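Local coordinates for Succinylglutamatedesuccinylase/aspartoacylase (Rhodobacter sphaeroides 2.4.1, PDB 3CDX), which probably hydrolyses carbon-nitrogen bonds of linear amides as a metal-dependent enzyme of the succinylglutamate desuccinylase/aspartoacylase family, and carries a bound calcium ion in this crystal, at residues I15-D20 and I45-G51; G53-L57 and V236-V242; R174-A179 and I208-G212; D267-M271 and V333-M337. All coordinates share one frame; numbering follows the deposited sequence.

In the fold
From the N terminus, interaction 1 lays the loop leading into strand 21-30 over strand 40-50, closing a short excursion that is mostly strand. After a short loop the chain enters strand 55-60, where interaction 2 opens a much longer loop that shuts only at 236-242, the last turn of helix 223-239 and the residues after it. Interaction 3, helix 169-182 against strand 209-214, lies within that span and touches interaction 2, V236 CG2 meeting L211 CD1; their centres are about 12 Å apart, and both belong to the catalytic domain. Interaction 4 follows in series, pairing strands 259-271 and 332-339 about 43 Å, centre to centre, from interaction 1, on the far side of the chain's centre.

Interaction 1 of 4, residues I15-D20 and I45-G51; sequences IDFDRD and ITVVKNG
I15 and F17 press onto the side chains of I45 and V47 in the tight part of this contact. I15 CG2 meets V47 CG1 at 3.5 Å, the two side chains sliding past each other in opposite directions, and the same methyl sits over the centre of one face of the F17 ring. That ring turns its edge to I45: CE1 lies 4.0 Å from I45 CG2, near the ring plane. The aliphatic chain of K49 is packed as closely, against the carbonyls of F17 to R19. It starts with CG anti to its backbone N (chi1 -173°), then bends at chi3 and chi4, which carries CE to 3.0 Å from D18 O.

The loose, wet side is confined to K49 NZ and the D20 carboxylate. The salt bridge from NZ to D20 OD1 is long, 3.7 Å, and a water that accepts from NZ at 3.2 Å also bonds D20 OD1, bridging the pair; a second water links D20 OD2 to the backbone N of G51. With an alanine in place of K49, D20 would probably lose its charged mate and the turn its aliphatic support.

D16 to R19 form a type I beta turn with an Asx turn, D18 N donating to D16 OD1, lying over strand 40-50, which pairs antiparallel with strands 21-30 and 87-92, just before strand 21-30 begins.

Interaction 2 of 4, residues G53-L57 and V236-V242; sequences GPTVL and VLKHMGV
V56 gives up the most surface here, followed by P54 and M240, and no hydrogen bond crosses between the segments. V56 points its side chain at the end of helix 223-239 and is met chiefly by one methyl of L237: CD2 comes to 3.7 Å from V56 CB and about as near to both of its branches, so it sits against the whole isopropyl group, the two side chains crossing at a slant. V56 CG2, the branch beside its own backbone N, also faces V242 CG2 at 4.1 Å, while CG1 stands more loosely against V236 CG1.

P54 works two residues earlier in the chain. Its ring carbon CG lies 3.6 Å from the carbonyl O of M240 and 3.9 Å from M240 CE. The methionine chain is bent at both chi2 (-71°) and chi3 (-65°), which brings the methyl to the CB-CG edge of the proline ring. V242 CG2 comes over a face of the ring, 3.9 Å from P54 CG, while M240 takes its edge.

The helix finishes in a Schellman motif: G241 takes a positive phi, G241 N donates to K238 O and V242 N to L237 O at 2.9 Å, turning the chain so that V242 faces 53-57. Around this patch, L237 and V242 also rest on V89 of strand 87-92, V236 and M240 touch strand 144-148, and V236 reaches F182 of helix 169-182.

Interaction 3 of 4, residues R174-A179 and I208-G212; sequences RTLAAA and IVSLG
R174, T175, A178 and A179 lie on helix 169-182 where it passes over V209 and L211 of strand 209-214. The axes of the two short segments come within 8.3 Å and run in broadly the same direction, 41° apart, with T175 nearest V209 and A179 nearest L211 by their CA atoms.

V209 buries the most surface. Its two methyls divide the work: CG1, anti to the backbone N (chi1 176°), meets T175 OG1 at 3.9 Å and lies more loosely by A178 CB, while CG2 spreads under one face of the R174 guanidinium, toward its rim, 3.8 Å from NH1. The arginine chain is extended from CG to NE and crosses the valine at about a right angle. Cut back to an alanine, V209 would probably leave that guanidinium face without its apolar cover and open a gap beside T175 and A178.

T175 turns CG2 to the carbonyl O of S210, 3.4 Å away. Its OG1 is hydrogen-bonded to L171 O one turn back in the helix and also accepts from a water at 2.7 Å, which in turn accepts from S210 N at 3.0 Å. L211 forks against the helix: CD2 rests on A179 CB at 3.8 Å, and CD1 on the carbonyl of A178.

This is helix-on-sheet packing within the alpha/beta catalytic domain of the zinc exopeptidase clan, with strand 144-148 hydrogen-bonded beside V209 and L211.

Interaction 4 of 4, residues D267-M271 and V333-M337; sequences DAYVM and VAVVM
A268, V270 and the chain from V333 to V336 are laced together by three backbone hydrogen bonds. V336 N donates to A268 O at 2.8 Å, and V270 N to A334 O at the same length; in both the donor stands tilted from the carbonyl plane. The third, V333 N to V270 O at 2.7 Å, meets its carbonyl nearly end-on, with a C=O...donor angle of 169°. The same two oxygens, A268 O and A334 O, each also receive a weaker CA-H...O contact, from V335 CA and Y269 CA respectively.

These bonds define an antiparallel beta ladder: Y269 and V335 form a non-hydrogen-bonded pair, V270 and A334 a hydrogen-bonded one, and the short strand axes run 164° apart. The ladder begins directly after a 3-10 segment ending at A268, and the chain turns a corner at V333. On its other side strand 332-339 pairs with strand 316-322 through V335 and M337.

Apolar packing covers both faces. On that of Y269 and V335, the two side chains lie side by side and point the same way. V335 CG1, anti to its backbone N (chi1 -177°), stands over one face of the tyrosine ring, 4.1 Å from the centroid, in a CH-pi contact, while its CG2 closes on Y269 CD1 at 3.5 Å. V263 touches both residues, and W38 of a neighbouring subunit packs on Y269. On the other face V270 CG2 meets A334 CB at 3.9 Å. At the corner the V270 and V333 side chains cross at a slant, CG1 to CG2; Y312 touches V270 and V336.

Interaction 1 of 4, residues I15-D20 and I45-G51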
loop_
_atom_site.group_PDB
_atom_site.type_symbol
_atom_site.label_atom_id
_atom_site.label_comp_id
_atom_site.label_asym_id
_atom_site.label_seq_id
_atom_site.Cartn_x
_atom_site.Cartn_y
_atom_site.Cartn_z
ATOM N N ILE A 15 11.756 2.610 35.792
ATOM C CA ILE A 15 11.127 2.055 36.989
ATOM C C ILE A 15 12.122 1.226 37.826
ATOM O O ILE A 15 12.870 0.415 37.297
ATOM C CB ILE A 15 9.853 1.240 36.616
ATOM C CG1 ILE A 15 8.832 2.204 35.987
ATOM C CG2 ILE A 15 9.331 0.487 37.836
ATOM C CD1 ILE A 15 7.478 1.665 35.663
ATOM N N ASP A 16 12.156 1.459 39.127
ATOM C CA ASP A 16 12.988 0.660 40.019
ATOM C C ASP A 16 12.106 -0.428 40.563
ATOM O O ASP A 16 11.343 -0.211 41.506
ATOM C CB ASP A 16 13.546 1.538 41.169
ATOM C CG ASP A 16 14.429 0.759 42.160
ATOM O OD1 ASP A 16 14.536 -0.488 42.105
ATOM O OD2 ASP A 16 15.038 1.422 43.021
ATOM N N PHE A 17 12.221 -1.606 39.963
ATOM C CA PHE A 17 11.370 -2.754 40.287
ATOM C C PHE A 17 11.590 -3.349 41.696
ATOM O O PHE A 17 10.772 -4.137 42.167
ATOM C CB PHE A 17 11.499 -3.822 39.196
ATOM C CG PHE A 17 10.907 -3.407 37.854
ATOM C CD1 PHE A 17 9.552 -3.645 37.560
ATOM C CD2 PHE A 17 11.701 -2.795 36.891
ATOM C CE1 PHE A 17 8.998 -3.272 36.308
ATOM C CE2 PHE A 17 11.176 -2.433 35.652
ATOM C CZ PHE A 17 9.812 -2.664 35.359
ATOM N N ASP A 18 12.671 -2.939 42.366
ATOM C CA ASP A 18 12.979 -3.363 43.740
ATOM C C ASP A 18 12.462 -2.379 44.798
ATOM O O ASP A 18 12.572 -2.641 45.994
ATOM C CB ASP A 18 14.488 -3.533 43.918
ATOM C CG ASP A 18 15.062 -4.649 43.058
ATOM O OD1 ASP A 18 14.419 -5.718 42.954
ATOM O OD2 ASP A 18 16.181 -4.459 42.497
ATOM N N ARG A 19 11.901 -1.252 44.361
ATOM C CA ARG A 19 11.446 -0.222 45.273
ATOM C C ARG A 19 10.012 -0.470 45.724
ATOM O O ARG A 19 9.127 -0.692 44.896
ATOM C CB ARG A 19 11.552 1.131 44.596
ATOM C CG ARG A 19 11.220 2.318 45.483
ATOM C CD ARG A 19 11.799 3.578 44.862
ATOM N NE ARG A 19 10.803 4.384 44.166
ATOM C CZ ARG A 19 11.072 5.208 43.152
ATOM N NH1 ARG A 19 10.080 5.912 42.602
ATOM N NH2 ARG A 19 12.323 5.323 42.677
ATOM N N ASP A 20 9.781 -0.429 47.038
ATOM C CA ASP A 20 8.430 -0.586 47.577
ATOM C C ASP A 20 7.526 0.590 47.212
ATOM O O ASP A 20 7.976 1.721 47.117
ATOM C CB ASP A 20 8.449 -0.719 49.099
ATOM C CG ASP A 20 8.777 -2.121 49.578
ATOM O OD1 ASP A 20 8.898 -3.068 48.761
ATOM O OD2 ASP A 20 8.915 -2.268 50.805
ATOM N N ILE A 45 3.601 0.453 31.959
ATOM C CA ILE A 45 4.024 -0.520 32.995
ATOM C C ILE A 45 3.728 0.072 34.380
ATOM O O ILE A 45 4.141 1.209 34.676
ATOM C CB ILE A 45 5.564 -0.796 33.007
ATOM C CG1 ILE A 45 6.076 -1.340 31.686
ATOM C CG2 ILE A 45 5.951 -1.769 34.167
ATOM C CD1 ILE A 45 7.625 -1.384 31.617
ATOM N N THR A 46 2.978 -0.687 35.191
ATOM C CA THR A 46 2.666 -0.347 36.572
ATOM C C THR A 46 3.205 -1.485 37.442
ATOM O O THR A 46 3.022 -2.679 37.128
ATOM C CB THR A 46 1.134 -0.170 36.826
ATOM O OG1 THR A 46 0.602 0.814 35.930
ATOM C CG2 THR A 46 0.860 0.326 38.264
ATOM N N VAL A 47 3.905 -1.111 38.512
ATOM C CA VAL A 47 4.447 -2.084 39.475
ATOM C C VAL A 47 4.023 -1.645 40.854
ATOM O O VAL A 47 4.149 -0.452 41.210
ATOM C CB VAL A 47 5.995 -2.269 39.390
ATOM C CG1 VAL A 47 6.731 -0.976 39.739
ATOM C CG2 VAL A 47 6.473 -3.405 40.321
ATOM N N VAL A 48 3.468 -2.605 41.595
ATOM C CA VAL A 48 3.164 -2.435 43.016
ATOM C C VAL A 48 4.025 -3.450 43.783
ATOM O O VAL A 48 3.975 -4.659 43.520
ATOM C CB VAL A 48 1.640 -2.643 43.325
ATOM C CG1 VAL A 48 1.361 -2.538 44.808
ATOM C CG2 VAL A 48 0.780 -1.640 42.570
ATOM N N LYS A 49 4.816 -2.943 44.725
ATOM C CA LYS A 49 5.634 -3.788 45.580
ATOM C C LYS A 49 5.387 -3.432 47.053
ATOM O O LYS A 49 5.433 -2.276 47.443
ATOM C CB LYS A 49 7.111 -3.659 45.202
ATOM C CG LYS A 49 8.062 -4.636 45.921
ATOM C CD LYS A 49 9.509 -4.409 45.502
ATOM C CE LYS A 49 10.499 -4.639 46.649
ATOM N NZ LYS A 49 10.470 -6.022 47.129
ATOM N N ASN A 50 5.117 -4.450 47.857
ATOM C CA ASN A 50 4.957 -4.283 49.300
ATOM C C ASN A 50 5.254 -5.590 49.999
ATOM O O ASN A 50 4.864 -6.680 49.531
ATOM C CB ASN A 50 3.527 -3.845 49.643
ATOM C CG ASN A 50 3.338 -3.492 51.129
ATOM O OD1 ASN A 50 4.002 -2.611 51.662
ATOM N ND2 ASN A 50 2.396 -4.168 51.783
ATOM N N GLY A 51 5.950 -5.474 51.126
ATOM C CA GLY A 51 6.083 -6.573 52.068
ATOM C C GLY A 51 6.838 -7.707 51.447
ATOM O O GLY A 51 7.876 -7.495 50.810
HETATM O O HOH W 1 9.016 -5.416 49.914
HETATM O O HOH W 2 7.564 -3.371 52.858
#

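Interaction 2 of 4, residues G53-L57 and V236-V242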
loop_
_atom_site.group_PDB
_atom_site.type_symbol
_atom_site.label_atom_id
_atom_site.label_comp_id
_atom_site.label_asym_id
_atom_site.label_seq_id
_atom_site.Cartn_x
_atom_site.Cartn_y
_atom_site.Cartn_z
ATOM N N GLY A 53 6.601 -11.576 49.341
ATOM C CA GLY A 53 5.850 -12.561 48.535
ATOM C C GLY A 53 6.387 -12.710 47.125
ATOM O O GLY A 53 7.407 -12.096 46.787
ATOM N N PRO A 54 5.723 -13.555 46.314
ATOM C CA PRO A 54 6.138 -13.858 44.949
ATOM C C PRO A 54 5.771 -12.724 43.981
ATOM O O PRO A 54 5.019 -11.782 44.347
ATOM C CB PRO A 54 5.367 -15.140 44.624
ATOM C CG PRO A 54 4.140 -15.071 45.453
ATOM C CD PRO A 54 4.523 -14.320 46.710
ATOM N N THR A 55 6.333 -12.786 42.772
ATOM C CA THR A 55 6.038 -11.757 41.783
ATOM C C THR A 55 5.054 -12.349 40.791
ATOM O O THR A 55 5.314 -13.416 40.251
ATOM C CB THR A 55 7.313 -11.249 41.072
ATOM O OG1 THR A 55 8.128 -10.504 42.000
ATOM C CG2 THR A 55 6.949 -10.321 39.845
ATOM N N VAL A 56 3.935 -11.647 40.563
ATOM C CA VAL A 56 2.974 -12.029 39.524
ATOM C C VAL A 56 3.061 -11.082 38.341
ATOM O O VAL A 56 2.884 -9.888 38.483
ATOM C CB VAL A 56 1.520 -12.038 40.072
ATOM C CG1 VAL A 56 0.529 -12.323 38.957
ATOM C CG2 VAL A 56 1.396 -13.056 41.252
ATOM N N LEU A 57 3.324 -11.627 37.156
ATOM C CA LEU A 57 3.418 -10.787 35.964
ATOM C C LEU A 57 2.192 -11.005 35.098
ATOM O O LEU A 57 1.889 -12.144 34.713
ATOM C CB LEU A 57 4.718 -11.057 35.205
ATOM C CG LEU A 57 4.858 -10.559 33.754
ATOM C CD1 LEU A 57 4.926 -9.017 33.646
ATOM C CD2 LEU A 57 6.054 -11.231 33.092
ATOM N N VAL A 236 -5.920 -15.140 40.821
ATOM C CA VAL A 236 -4.570 -15.615 40.711
ATOM C C VAL A 236 -3.737 -14.964 41.832
ATOM O O VAL A 236 -2.913 -15.630 42.464
ATOM C CB VAL A 236 -3.948 -15.369 39.340
ATOM C CG1 VAL A 236 -2.460 -15.349 39.484
ATOM C CG2 VAL A 236 -4.356 -16.517 38.339
ATOM N N LEU A 237 -3.971 -13.676 42.081
ATOM C CA LEU A 237 -3.232 -12.963 43.133
ATOM C C LEU A 237 -3.523 -13.528 44.534
ATOM O O LEU A 237 -2.631 -13.579 45.397
ATOM C CB LEU A 237 -3.594 -11.484 43.113
ATOM C CG LEU A 237 -3.134 -10.638 41.919
ATOM C CD1 LEU A 237 -3.443 -9.132 42.177
ATOM C CD2 LEU A 237 -1.650 -10.851 41.586
ATOM N N LYS A 238 -4.788 -13.876 44.752
ATOM C CA LYS A 238 -5.250 -14.507 45.983
ATOM C C LYS A 238 -4.612 -15.889 46.153
ATOM O O LYS A 238 -4.070 -16.183 47.219
ATOM C CB LYS A 238 -6.792 -14.572 46.024
ATOM C CG LYS A 238 -7.419 -13.180 46.084
ATOM C CD LYS A 238 -8.914 -13.270 45.998
ATOM C CE LYS A 238 -9.557 -11.923 46.254
ATOM N NZ LYS A 238 -11.006 -11.992 45.780
ATOM N N HIS A 239 -4.640 -16.695 45.086
ATOM C CA HIS A 239 -3.994 -17.992 45.038
ATOM C C HIS A 239 -2.530 -17.889 45.423
ATOM O O HIS A 239 -1.991 -18.735 46.121
ATOM C CB HIS A 239 -4.095 -18.579 43.640
ATOM C CG HIS A 239 -3.340 -19.861 43.453
ATOM N ND1 HIS A 239 -3.748 -21.054 44.012
ATOM C CD2 HIS A 239 -2.225 -20.145 42.739
ATOM C CE1 HIS A 239 -2.908 -22.018 43.665
ATOM N NE2 HIS A 239 -1.981 -21.497 42.882
ATOM N N MET A 240 -1.868 -16.845 44.976
ATOM C CA MET A 240 -0.443 -16.807 45.204
ATOM C C MET A 240 -0.104 -16.195 46.556
ATOM O O MET A 240 1.074 -16.163 46.936
ATOM C CB MET A 240 0.265 -16.072 44.056
ATOM C CG MET A 240 0.218 -16.862 42.752
ATOM S SD MET A 240 1.213 -18.361 42.631
ATOM C CE MET A 240 2.832 -17.590 42.754
ATOM N N GLY A 241 -1.142 -15.712 47.252
ATOM C CA GLY A 241 -1.018 -15.075 48.566
ATOM C C GLY A 241 -0.492 -13.657 48.534
ATOM O O GLY A 241 0.070 -13.166 49.521
ATOM N N VAL A 242 -0.682 -12.978 47.399
ATOM C CA VAL A 242 -0.184 -11.609 47.196
ATOM C C VAL A 242 -1.219 -10.586 47.695
ATOM O O VAL A 242 -0.871 -9.524 48.170
ATOM C CB VAL A 242 0.230 -11.379 45.695
ATOM C CG1 VAL A 242 0.626 -9.940 45.413
ATOM C CG2 VAL A 242 1.348 -12.318 45.328
#

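Interaction 3 of 4, residues R174-A179 and I208-G212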
loop_
_atom_site.group_PDB
_atom_site.type_symbol
_atom_site.label_atom_id
_atom_site.label_comp_id
_atom_site.label_asym_id
_atom_site.label_seq_id
_atom_site.Cartn_x
_atom_site.Cartn_y
_atom_site.Cartn_z
ATOM N N ARG A 174 1.294 -27.778 39.763
ATOM C CA ARG A 174 1.369 -26.396 40.176
ATOM C C ARG A 174 0.663 -25.470 39.181
ATOM O O ARG A 174 -0.006 -24.525 39.577
ATOM C CB ARG A 174 2.820 -25.989 40.317
ATOM C CG ARG A 174 2.947 -24.876 41.299
ATOM C CD ARG A 174 4.364 -24.428 41.529
ATOM N NE ARG A 174 4.313 -23.117 42.166
ATOM C CZ ARG A 174 5.294 -22.228 42.123
ATOM N NH1 ARG A 174 6.421 -22.517 41.466
ATOM N NH2 ARG A 174 5.144 -21.046 42.721
ATOM N N THR A 175 0.835 -25.747 37.891
ATOM C CA THR A 175 0.178 -24.973 36.836
ATOM C C THR A 175 -1.330 -25.282 36.784
ATOM O O THR A 175 -2.146 -24.357 36.761
ATOM C CB THR A 175 0.852 -25.160 35.459
ATOM O OG1 THR A 175 2.288 -25.037 35.602
ATOM C CG2 THR A 175 0.294 -24.104 34.441
ATOM N N LEU A 176 -1.695 -26.562 36.862
ATOM C CA LEU A 176 -3.123 -26.951 36.955
ATOM C C LEU A 176 -3.862 -26.248 38.087
ATOM O O LEU A 176 -4.999 -25.778 37.928
ATOM C CB LEU A 176 -3.269 -28.460 37.089
ATOM C CG LEU A 176 -2.978 -29.290 35.831
ATOM C CD1 LEU A 176 -2.863 -30.763 36.210
ATOM C CD2 LEU A 176 -4.061 -29.070 34.762
ATOM N N ALA A 177 -3.183 -26.120 39.209
ATOM C CA ALA A 177 -3.759 -25.479 40.380
ATOM C C ALA A 177 -3.961 -23.991 40.174
ATOM O O ALA A 177 -4.906 -23.409 40.709
ATOM C CB ALA A 177 -2.865 -25.708 41.580
ATOM N N ALA A 178 -3.053 -23.350 39.441
ATOM C CA ALA A 178 -3.191 -21.917 39.204
ATOM C C ALA A 178 -4.349 -21.685 38.234
ATOM O O ALA A 178 -5.127 -20.745 38.401
ATOM C CB ALA A 178 -1.864 -21.315 38.680
ATOM N N ALA A 179 -4.455 -22.555 37.221
ATOM C CA ALA A 179 -5.590 -22.524 36.297
ATOM C C ALA A 179 -6.919 -22.640 37.061
ATOM O O ALA A 179 -7.831 -21.848 36.823
ATOM C CB ALA A 179 -5.458 -23.605 35.257
ATOM N N ILE A 208 9.079 -20.834 34.797
ATOM C CA ILE A 208 8.114 -20.002 35.538
ATOM C C ILE A 208 6.717 -20.573 35.259
ATOM O O ILE A 208 6.458 -21.037 34.150
ATOM C CB ILE A 208 8.231 -18.519 34.996
ATOM C CG1 ILE A 208 9.617 -17.931 35.335
ATOM C CG2 ILE A 208 7.066 -17.617 35.437
ATOM C CD1 ILE A 208 10.105 -16.830 34.376
ATOM N N VAL A 209 5.830 -20.577 36.250
ATOM C CA VAL A 209 4.438 -21.015 36.025
ATOM C C VAL A 209 3.765 -20.105 34.978
ATOM O O VAL A 209 3.765 -18.900 35.115
ATOM C CB VAL A 209 3.619 -21.033 37.319
ATOM C CG1 VAL A 209 2.202 -21.388 37.027
ATOM C CG2 VAL A 209 4.239 -22.053 38.337
ATOM N N SER A 210 3.239 -20.698 33.920
ATOM C CA SER A 210 2.706 -19.937 32.801
ATOM C C SER A 210 1.244 -20.339 32.531
ATOM O O SER A 210 0.940 -21.531 32.304
ATOM C CB SER A 210 3.596 -20.232 31.579
ATOM O OG SER A 210 3.007 -19.859 30.354
ATOM N N LEU A 211 0.353 -19.347 32.571
ATOM C CA LEU A 211 -1.032 -19.480 32.114
ATOM C C LEU A 211 -1.270 -18.609 30.887
ATOM O O LEU A 211 -0.767 -17.489 30.807
ATOM C CB LEU A 211 -2.008 -19.033 33.211
ATOM C CG LEU A 211 -2.295 -19.959 34.388
ATOM C CD1 LEU A 211 -3.404 -19.310 35.287
ATOM C CD2 LEU A 211 -2.708 -21.368 33.891
ATOM N N GLY A 212 -2.051 -19.115 29.945
ATOM C CA GLY A 212 -2.581 -18.296 28.860
ATOM C C GLY A 212 -4.063 -18.131 29.144
ATOM O O GLY A 212 -4.597 -18.841 30.016
HETATM O O HOH W 3 3.490 -23.702 33.572
#

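Interaction 4 of 4, residues D267-M271 and V333-M337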
loop_
_atom_site.group_PDB
_atom_site.type_symbol
_atom_site.label_atom_id
_atom_site.label_comp_id
_atom_site.label_asym_id
_atom_site.label_seq_id
_atom_site.Cartn_x
_atom_site.Cartn_y
_atom_site.Cartn_z
ATOM N N ASP A 267 -7.421 -34.786 14.588
ATOM C CA ASP A 267 -8.855 -34.970 14.388
ATOM C C ASP A 267 -9.700 -33.933 15.174
ATOM O O ASP A 267 -10.882 -33.769 14.889
ATOM C CB ASP A 267 -9.260 -36.414 14.771
ATOM C CG ASP A 267 -9.258 -37.395 13.562
ATOM O OD1 ASP A 267 -8.889 -37.008 12.414
ATOM O OD2 ASP A 267 -9.655 -38.561 13.777
ATOM N N ALA A 268 -9.099 -33.275 16.168
ATOM C CA ALA A 268 -9.713 -32.127 16.909
ATOM C C ALA A 268 -9.947 -30.848 16.075
ATOM O O ALA A 268 -10.772 -30.035 16.427
ATOM C CB ALA A 268 -8.884 -31.789 18.148
ATOM N N TYR A 269 -9.218 -30.690 14.979
ATOM C CA TYR A 269 -9.312 -29.525 14.093
ATOM C C TYR A 269 -10.163 -29.812 12.863
ATOM O O TYR A 269 -9.888 -30.769 12.103
ATOM C CB TYR A 269 -7.906 -29.132 13.627
ATOM C CG TYR A 269 -7.006 -28.770 14.776
ATOM C CD1 TYR A 269 -6.766 -27.436 15.093
ATOM C CD2 TYR A 269 -6.414 -29.755 15.563
ATOM C CE1 TYR A 269 -5.953 -27.089 16.155
ATOM C CE2 TYR A 269 -5.584 -29.414 16.643
ATOM C CZ TYR A 269 -5.365 -28.081 16.921
ATOM O OH TYR A 269 -4.579 -27.713 17.981
ATOM N N VAL A 270 -11.193 -29.001 12.651
ATOM C CA VAL A 270 -11.919 -29.048 11.402
ATOM C C VAL A 270 -11.274 -28.048 10.487
ATOM O O VAL A 270 -11.289 -26.846 10.750
ATOM C CB VAL A 270 -13.417 -28.722 11.559
ATOM C CG1 VAL A 270 -14.159 -28.976 10.223
ATOM C CG2 VAL A 270 -13.985 -29.513 12.713
ATOM N N MET A 271 -10.717 -28.550 9.399
ATOM C CA MET A 271 -9.968 -27.728 8.472
ATOM C C MET A 271 -10.774 -27.429 7.196
ATOM O O MET A 271 -11.506 -28.280 6.692
ATOM C CB MET A 271 -8.661 -28.443 8.140
ATOM C CG MET A 271 -7.809 -28.805 9.393
ATOM S SD MET A 271 -7.098 -27.443 10.326
ATOM C CE MET A 271 -5.968 -26.722 9.145
ATOM N N VAL A 333 -11.722 -24.206 11.020
ATOM C CA VAL A 333 -13.011 -23.530 11.238
ATOM C C VAL A 333 -13.619 -23.905 12.610
ATOM O O VAL A 333 -14.629 -23.335 13.055
ATOM C CB VAL A 333 -13.967 -23.760 10.049
ATOM C CG1 VAL A 333 -13.383 -23.098 8.785
ATOM C CG2 VAL A 333 -14.229 -25.246 9.797
ATOM N N ALA A 334 -12.958 -24.855 13.273
ATOM C CA ALA A 334 -13.309 -25.339 14.606
ATOM C C ALA A 334 -12.154 -26.151 15.151
ATOM O O ALA A 334 -11.448 -26.841 14.414
ATOM C CB ALA A 334 -14.602 -26.196 14.603
ATOM N N VAL A 335 -11.974 -26.039 16.457
ATOM C CA VAL A 335 -11.077 -26.858 17.239
ATOM C C VAL A 335 -11.929 -27.335 18.411
ATOM O O VAL A 335 -12.526 -26.519 19.142
ATOM C CB VAL A 335 -9.886 -26.061 17.766
ATOM C CG1 VAL A 335 -8.917 -26.999 18.542
ATOM C CG2 VAL A 335 -9.167 -25.341 16.623
ATOM N N VAL A 336 -11.986 -28.658 18.556
ATOM C CA VAL A 336 -12.793 -29.317 19.608
ATOM C C VAL A 336 -11.902 -29.745 20.788
ATOM O O VAL A 336 -10.807 -30.325 20.589
ATOM C CB VAL A 336 -13.563 -30.519 18.987
ATOM C CG1 VAL A 336 -14.431 -31.270 20.016
ATOM C CG2 VAL A 336 -14.405 -30.013 17.806
ATOM N N MET A 337 -12.350 -29.425 21.997
ATOM C CA MET A 337 -11.671 -29.824 23.222
ATOM C C MET A 337 -12.463 -30.982 23.824
ATOM O O MET A 337 -13.629 -31.097 23.537
ATOM C CB MET A 337 -11.526 -28.657 24.201
ATOM C CG MET A 337 -12.814 -28.027 24.745
ATOM S SD MET A 337 -12.521 -26.530 25.738
ATOM C CE MET A 337 -14.234 -26.167 26.003
#